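Local coordinates for purine catabolism protein pucG (Bacillus subtilis, PDB 3ISL) that catalyses the pyridoxal-phosphate-dependent transamination between (S)-ureidoglycine and glyoxylate, giving oxalurate and glycine in purine catabolism, at residues S81-E86 against E103-Y108; D87-P92 against I139-H144; E299-A304 against L404-N409. One frame throughout, in Å; residues are numbered along the deposited sequence.

Interaction 1: S81-E86 against E103-Y108; sequences SVIEPE and EIAERY
The aromatic ring of Tyr108 sets neither face nor edge against segment 81-86; it runs toward Ala80 and Glu76 of helix 71-82, where its hydroxyl hydrogen-bonds to Glu76 OE1. What Tyr108 offers across the contact is CB, which Ile83 CG2 approaches to 4.0 Å while also lying 3.7 Å from Tyr108 O; the two side chains cross at about a right angle. Pro85 CG lies 4.1 Å from Tyr108 O. Ile83 is thus a two-pronged apolar contact. CG2 stands anti to the backbone N and serves Tyr108, whereas the extended CG1 arm (chi2 172°) carries CD1 to within 3.9 Å of Ala105 CB, almost one helical turn back from Tyr108. No hydrogen bond links the two segments. Within helix 96-107, Arg107 NE pairs with the syn lone pair of Glu103 OE1 at 3.1 Å, the carboxylate oxygen lying 26° out of the guanidinium plane; Arg107 NH1 also bridges to Asp250 of the second subunit. Ile83 and Tyr108 each leave helical geometry first, so the contact joins the C-terminal ends of the helices that precede and follow strand 88-93 in the chain, an α-β-α succession in the large domain of a fold-type I aminotransferase.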
# COMPACT_ATOMS: atom_id res chain seq x y z
N SER A 81 3.91 11.67 12.47
CA SER A 81 3.32 13.00 12.32
C SER A 81 3.24 13.71 13.68
O SER A 81 3.18 14.90 13.74
CB SER A 81 1.96 12.88 11.64
OG SER A 81 1.03 12.29 12.56
N VAL A 82 3.35 12.95 14.76
CA VAL A 82 3.13 13.45 16.10
C VAL A 82 4.43 13.48 16.98
O VAL A 82 4.42 14.01 18.07
CB VAL A 82 1.95 12.62 16.65
CG1 VAL A 82 2.28 11.76 17.77
CG2 VAL A 82 0.64 13.44 16.67
N ILE A 83 5.56 12.99 16.43
CA ILE A 83 6.82 12.89 17.15
C ILE A 83 7.86 13.78 16.58
O ILE A 83 8.17 13.67 15.40
CB ILE A 83 7.38 11.46 17.17
CG1 ILE A 83 6.49 10.60 18.07
CG2 ILE A 83 8.83 11.47 17.74
CD1 ILE A 83 6.81 9.13 18.04
N GLU A 84 8.37 14.69 17.41
CA GLU A 84 9.58 15.46 17.07
C GLU A 84 10.74 14.90 17.90
O GLU A 84 10.52 14.41 19.00
CB GLU A 84 9.37 16.95 17.40
CG GLU A 84 8.62 17.78 16.31
CD GLU A 84 7.89 19.01 16.93
OE1 GLU A 84 8.28 19.40 18.05
OE2 GLU A 84 6.93 19.56 16.32
N PRO A 85 11.99 14.98 17.39
CA PRO A 85 13.09 14.46 18.19
C PRO A 85 12.99 14.95 19.62
O PRO A 85 12.57 16.09 19.84
CB PRO A 85 14.35 15.09 17.50
CG PRO A 85 13.92 15.09 16.04
CD PRO A 85 12.46 15.58 16.13
N GLU A 86 13.35 14.08 20.57
CA GLU A 86 13.31 14.35 22.04
C GLU A 86 11.92 14.39 22.72
O GLU A 86 11.85 14.40 23.96
CB GLU A 86 14.24 15.52 22.47
CG GLU A 86 15.71 15.35 21.96
CD GLU A 86 16.60 16.55 22.21
OE1 GLU A 86 16.21 17.42 23.02
OE2 GLU A 86 17.72 16.63 21.60
N GLU A 103 10.41 0.70 18.14
CA GLU A 103 11.23 0.87 16.94
C GLU A 103 10.92 2.14 16.14
O GLU A 103 11.80 2.94 15.84
CB GLU A 103 10.98 -0.32 16.04
CG GLU A 103 11.85 -1.45 16.29
CD GLU A 103 13.11 -1.23 15.58
OE1 GLU A 103 12.99 -0.55 14.52
OE2 GLU A 103 14.19 -1.67 16.05
N ILE A 104 9.65 2.27 15.78
CA ILE A 104 9.15 3.41 15.03
C ILE A 104 9.40 4.73 15.78
O ILE A 104 9.96 5.68 15.22
CB ILE A 104 7.63 3.22 14.70
CG1 ILE A 104 7.45 2.13 13.64
CG2 ILE A 104 7.07 4.49 14.18
CD1 ILE A 104 6.10 1.43 13.66
N ALA A 105 8.99 4.79 17.06
CA ALA A 105 9.18 6.00 17.83
C ALA A 105 10.65 6.39 17.92
O ALA A 105 10.99 7.58 17.80
CB ALA A 105 8.55 5.86 19.28
N GLU A 106 11.52 5.41 18.15
CA GLU A 106 12.98 5.72 18.31
C GLU A 106 13.56 6.26 17.04
O GLU A 106 14.28 7.25 17.04
CB GLU A 106 13.77 4.49 18.73
CG GLU A 106 14.31 4.66 20.11
CD GLU A 106 14.52 3.36 20.84
OE1 GLU A 106 14.61 2.29 20.17
OE2 GLU A 106 14.60 3.43 22.10
N ARG A 107 13.21 5.59 15.94
CA ARG A 107 13.60 6.00 14.62
C ARG A 107 13.17 7.44 14.31
O ARG A 107 13.89 8.13 13.61
CB ARG A 107 13.12 4.98 13.55
CG ARG A 107 13.84 3.59 13.71
CD ARG A 107 13.95 2.84 12.35
NE ARG A 107 14.32 1.41 12.48
CZ ARG A 107 14.70 0.61 11.46
NH1 ARG A 107 14.83 1.06 10.21
NH2 ARG A 107 14.99 -0.66 11.71
N TYR A 108 12.05 7.90 14.85
CA TYR A 108 11.68 9.33 14.67
C TYR A 108 12.29 10.28 15.71
O TYR A 108 11.94 11.46 15.78
CB TYR A 108 10.16 9.52 14.46
CG TYR A 108 9.77 9.00 13.09
CD1 TYR A 108 9.98 9.79 11.94
CD2 TYR A 108 9.29 7.70 12.92
CE1 TYR A 108 9.72 9.31 10.67
CE2 TYR A 108 8.99 7.21 11.66
CZ TYR A 108 9.23 8.06 10.51
OH TYR A 108 8.95 7.66 9.23

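Interaction 2: D87-P92 against I139-H144; sequences DDVLIP and IVAMVH
Leu90 grips the neighbouring strand with both backbone polar atoms: its N donates to Ile139 O at 2.9 Å and its O accepts from Ala141 N at 3.0 Å, each with an N-H...O angle of 163°. This is parallel β pairing in the central sheet of the aminotransferase large domain, where one residue bonds to the two that flank its partner, here Val140. A weak bond, Ile139 N to Asp88 O, extends the ladder backward. On one face, Val89 and Ile139 lie side by side and point the same way, with Val89 CG2 4.0 Å from Ile139 CD1. On the other, Leu90 CB and Val140 CB meet at 4.1 Å. The N-to-C directions of the two short strand segments differ by 26°. Further out, strand 111-116 takes the opposite edge of strand 88-93 through Val89 and Ile91, while helix 125-135 covers Leu90, Pro92 and Met142 and helix 96-107 covers Ile91 and Ala141. Past Met142, Val143 touches the pyridoxal phosphate, so the strand delivers its end to the cofactor. Pro92 has no N-H to continue the ladder; its CD lies 3.4 Å from Ala141 O, and the ring crosses the extended Met142 chain, Pro92 CG standing 4.1 Å from Met142 SD.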
# COMPACT_ATOMS: atom_id res chain seq x y z
N ASP A 87 10.81 14.34 21.97
CA ASP A 87 9.53 14.04 22.65
C ASP A 87 9.62 12.75 23.51
O ASP A 87 10.19 11.74 23.10
CB ASP A 87 8.36 13.94 21.67
CG ASP A 87 8.05 15.27 20.99
OD1 ASP A 87 8.41 16.35 21.55
OD2 ASP A 87 7.45 15.23 19.90
N ASP A 88 9.05 12.81 24.70
CA ASP A 88 8.94 11.63 25.55
C ASP A 88 7.74 10.77 25.10
O ASP A 88 6.65 11.31 24.90
CB ASP A 88 8.74 12.06 26.98
CG ASP A 88 10.00 12.64 27.61
OD1 ASP A 88 11.07 12.03 27.50
OD2 ASP A 88 9.89 13.68 28.28
N VAL A 89 7.95 9.46 24.97
CA VAL A 89 6.93 8.54 24.51
C VAL A 89 6.97 7.31 25.42
O VAL A 89 7.97 6.61 25.51
CB VAL A 89 7.17 8.12 23.01
CG1 VAL A 89 6.14 7.05 22.55
CG2 VAL A 89 7.20 9.38 22.03
N LEU A 90 5.84 7.05 26.07
CA LEU A 90 5.70 5.94 27.00
C LEU A 90 5.06 4.77 26.22
O LEU A 90 3.99 4.91 25.67
CB LEU A 90 4.73 6.29 28.11
CG LEU A 90 4.86 5.68 29.51
CD1 LEU A 90 3.50 5.44 30.18
CD2 LEU A 90 5.88 4.54 29.78
N ILE A 91 5.69 3.62 26.24
CA ILE A 91 5.14 2.48 25.52
C ILE A 91 5.11 1.29 26.48
O ILE A 91 6.14 0.71 26.77
CB ILE A 91 5.99 2.15 24.29
CG1 ILE A 91 6.26 3.44 23.49
CG2 ILE A 91 5.27 1.07 23.41
CD1 ILE A 91 7.14 3.28 22.23
N PRO A 92 3.92 0.93 26.95
CA PRO A 92 3.86 -0.28 27.76
C PRO A 92 3.77 -1.46 26.80
O PRO A 92 2.83 -1.55 26.05
CB PRO A 92 2.56 -0.13 28.59
CG PRO A 92 2.02 1.25 28.31
CD PRO A 92 2.63 1.63 26.90
N ILE A 139 3.28 11.52 24.49
CA ILE A 139 2.56 10.45 23.81
C ILE A 139 2.62 9.15 24.61
O ILE A 139 3.71 8.75 25.12
CB ILE A 139 3.18 10.12 22.43
CG1 ILE A 139 3.12 11.36 21.54
CG2 ILE A 139 2.48 8.84 21.77
CD1 ILE A 139 4.11 11.38 20.53
N VAL A 140 1.47 8.48 24.70
CA VAL A 140 1.50 7.09 25.09
C VAL A 140 0.96 6.22 23.98
O VAL A 140 -0.13 6.45 23.46
CB VAL A 140 0.98 6.81 26.54
CG1 VAL A 140 0.58 8.05 27.37
CG2 VAL A 140 0.20 5.50 26.75
N ALA A 141 1.80 5.25 23.59
CA ALA A 141 1.54 4.41 22.44
C ALA A 141 1.38 3.01 22.94
O ALA A 141 2.24 2.51 23.67
CB ALA A 141 2.72 4.47 21.41
N MET A 142 0.32 2.34 22.51
CA MET A 142 0.06 1.01 23.02
C MET A 142 -0.71 0.09 22.05
O MET A 142 -1.53 0.56 21.28
CB MET A 142 -0.76 1.16 24.29
CG MET A 142 -0.52 0.10 25.30
SD MET A 142 -1.62 0.45 26.70
CE MET A 142 -1.56 -1.18 27.42
N VAL A 143 -0.46 -1.22 22.14
CA VAL A 143 -1.18 -2.23 21.33
C VAL A 143 -2.48 -2.60 22.11
O VAL A 143 -2.43 -2.87 23.31
CB VAL A 143 -0.33 -3.49 21.09
CG1 VAL A 143 -1.14 -4.53 20.19
CG2 VAL A 143 1.01 -3.16 20.46
N HIS A 144 -3.63 -2.57 21.45
CA HIS A 144 -4.90 -3.07 22.06
C HIS A 144 -4.88 -4.57 22.28
O HIS A 144 -5.13 -5.07 23.43
CB HIS A 144 -6.14 -2.66 21.18
CG HIS A 144 -7.47 -2.90 21.84
ND1 HIS A 144 -8.64 -2.98 21.11
CD2 HIS A 144 -7.81 -3.15 23.14
CE1 HIS A 144 -9.66 -3.23 21.94
NE2 HIS A 144 -9.19 -3.29 23.18

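Interaction 3: E299-A304 against L404-N409; sequences EAALAA and LDVYEN
Two roughly antiparallel helices, with 150° between the directions of the short segments and a closest axis approach of 8.7 Å, pack by setting Val406 and Tyr407 against alanines. Val406 CG2 reaches Ala301 CB at 3.6 Å, and Val406 CG1 reaches Ala304 CB at 3.8 Å; these methyls are modelled eclipsed, so which faces which alanine is less certain. The alanines lie three residues apart, almost one turn, and, consistent with their small size, the CA atoms of Ala301 and Val406 come to 5.5 Å. The pair belongs to the C-terminal domain of the class-V aminotransferase, where helix 398-408 closes the modelled chain against helix 288-308; helix 373-389 lies beside both, touching Leu302 and Tyr407. CB leaves Tyr407 to one side of helix 288-308; CG then stands anti to the carbonyl carbon (chi1 -77°), and the far end of the ring comes nearer to that helix. Ala301 CB sits over one ring face in a CH-pi contact, 3.8 Å from the centroid and 27° off the normal. The methyl is displaced toward the phenol end, with Tyr407 CZ its nearest ring atom at 3.4 Å. Tyr407 OH is hydrogen-bonded to His298 ND1 of helix 288-308, and Lys373 makes a cation-pi contact with the ring.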
# COMPACT_ATOMS: atom_id res chain seq x y z
N GLU A 299 -15.42 -18.50 19.23
CA GLU A 299 -14.33 -18.68 20.15
C GLU A 299 -14.70 -19.77 21.15
O GLU A 299 -13.86 -20.62 21.46
CB GLU A 299 -13.99 -17.34 20.85
CG GLU A 299 -13.06 -17.54 22.07
CD GLU A 299 -12.93 -16.32 22.93
OE1 GLU A 299 -13.88 -15.46 22.95
OE2 GLU A 299 -11.84 -16.24 23.57
N ALA A 300 -15.95 -19.75 21.64
CA ALA A 300 -16.41 -20.69 22.66
C ALA A 300 -16.46 -22.13 22.10
O ALA A 300 -15.94 -23.04 22.73
CB ALA A 300 -17.76 -20.26 23.23
N ALA A 301 -17.04 -22.32 20.91
CA ALA A 301 -16.99 -23.60 20.23
C ALA A 301 -15.54 -24.15 19.98
O ALA A 301 -15.28 -25.30 20.30
CB ALA A 301 -17.78 -23.49 18.90
N LEU A 302 -14.62 -23.33 19.38
CA LEU A 302 -13.21 -23.72 19.25
C LEU A 302 -12.61 -24.19 20.59
O LEU A 302 -12.01 -25.28 20.67
CB LEU A 302 -12.37 -22.58 18.64
CG LEU A 302 -10.87 -22.89 18.48
CD1 LEU A 302 -10.69 -23.98 17.42
CD2 LEU A 302 -10.06 -21.67 18.05
N ALA A 303 -12.80 -23.37 21.64
CA ALA A 303 -12.33 -23.64 22.99
C ALA A 303 -12.81 -24.97 23.56
O ALA A 303 -11.98 -25.77 24.11
CB ALA A 303 -12.71 -22.47 23.94
N ALA A 304 -14.11 -25.24 23.42
CA ALA A 304 -14.62 -26.55 23.93
C ALA A 304 -14.02 -27.66 23.06
O ALA A 304 -13.65 -28.68 23.58
CB ALA A 304 -16.17 -26.62 24.01
N LEU A 404 -19.77 -29.22 18.40
CA LEU A 404 -21.16 -29.36 17.97
C LEU A 404 -22.19 -29.12 19.08
O LEU A 404 -23.20 -28.48 18.85
CB LEU A 404 -21.44 -30.69 17.25
CG LEU A 404 -20.81 -30.81 15.84
CD1 LEU A 404 -20.75 -32.27 15.35
CD2 LEU A 404 -21.53 -29.89 14.85
N ASP A 405 -21.94 -29.67 20.27
CA ASP A 405 -22.71 -29.28 21.45
C ASP A 405 -22.82 -27.77 21.62
O ASP A 405 -23.90 -27.27 21.85
CB ASP A 405 -22.11 -29.90 22.69
CG ASP A 405 -22.27 -31.43 22.69
OD1 ASP A 405 -23.06 -31.92 21.86
OD2 ASP A 405 -21.59 -32.12 23.48
N VAL A 406 -21.72 -27.03 21.53
CA VAL A 406 -21.90 -25.59 21.70
C VAL A 406 -22.71 -24.96 20.58
O VAL A 406 -23.50 -24.02 20.84
CB VAL A 406 -20.63 -24.76 22.16
CG1 VAL A 406 -19.39 -25.58 22.31
CG2 VAL A 406 -20.46 -23.50 21.35
N TYR A 407 -22.58 -25.49 19.36
CA TYR A 407 -23.33 -24.92 18.23
C TYR A 407 -24.80 -25.28 18.34
O TYR A 407 -25.65 -24.47 17.98
CB TYR A 407 -22.77 -25.34 16.86
CG TYR A 407 -21.50 -24.58 16.50
CD1 TYR A 407 -21.48 -23.18 16.55
CD2 TYR A 407 -20.34 -25.26 16.08
CE1 TYR A 407 -20.30 -22.46 16.24
CE2 TYR A 407 -19.16 -24.55 15.76
CZ TYR A 407 -19.16 -23.17 15.83
OH TYR A 407 -18.00 -22.51 15.50
N GLU A 408 -25.09 -26.48 18.83
CA GLU A 408 -26.47 -26.89 19.09
C GLU A 408 -27.22 -26.06 20.17
O GLU A 408 -28.38 -25.72 19.95
CB GLU A 408 -26.51 -28.37 19.45
CG GLU A 408 -27.86 -29.03 19.16
CD GLU A 408 -27.80 -30.54 19.32
OE1 GLU A 408 -28.58 -31.07 20.13
OE2 GLU A 408 -26.98 -31.19 18.62
N ASN A 409 -26.56 -25.74 21.30
CA ASN A 409 -27.21 -25.02 22.44
C ASN A 409 -27.80 -23.66 22.07
O ASN A 409 -27.91 -22.77 22.91
CB ASN A 409 -26.25 -24.82 23.63
CG ASN A 409 -25.72 -26.13 24.23
OD1 ASN A 409 -26.43 -27.13 24.35
ND2 ASN A 409 -24.45 -26.11 24.63

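Overall arrangement
Interactions 1 and 2 are buried and interlock within the large domain. They share the helix 71-82, strand 88-93, helix 96-107 succession, and they touch directly where Ile83 CD1 lies 4.0 Å from Val89 CG2 and Ile83 CG1 packs on Ile139 CD1. The second supplies the directional backbone bonding of the sheet, whereas the first lays apolar helix ends over the face that bears Val89 and Ile139. Interaction 3 is a surface contact in the other domain, its centre about 45 Å from that of interaction 1 and about 38 Å from that of interaction 2. Like the helix ends of interaction 1 it has no hydrogen bonds between its segments, but it alone uses an aromatic face.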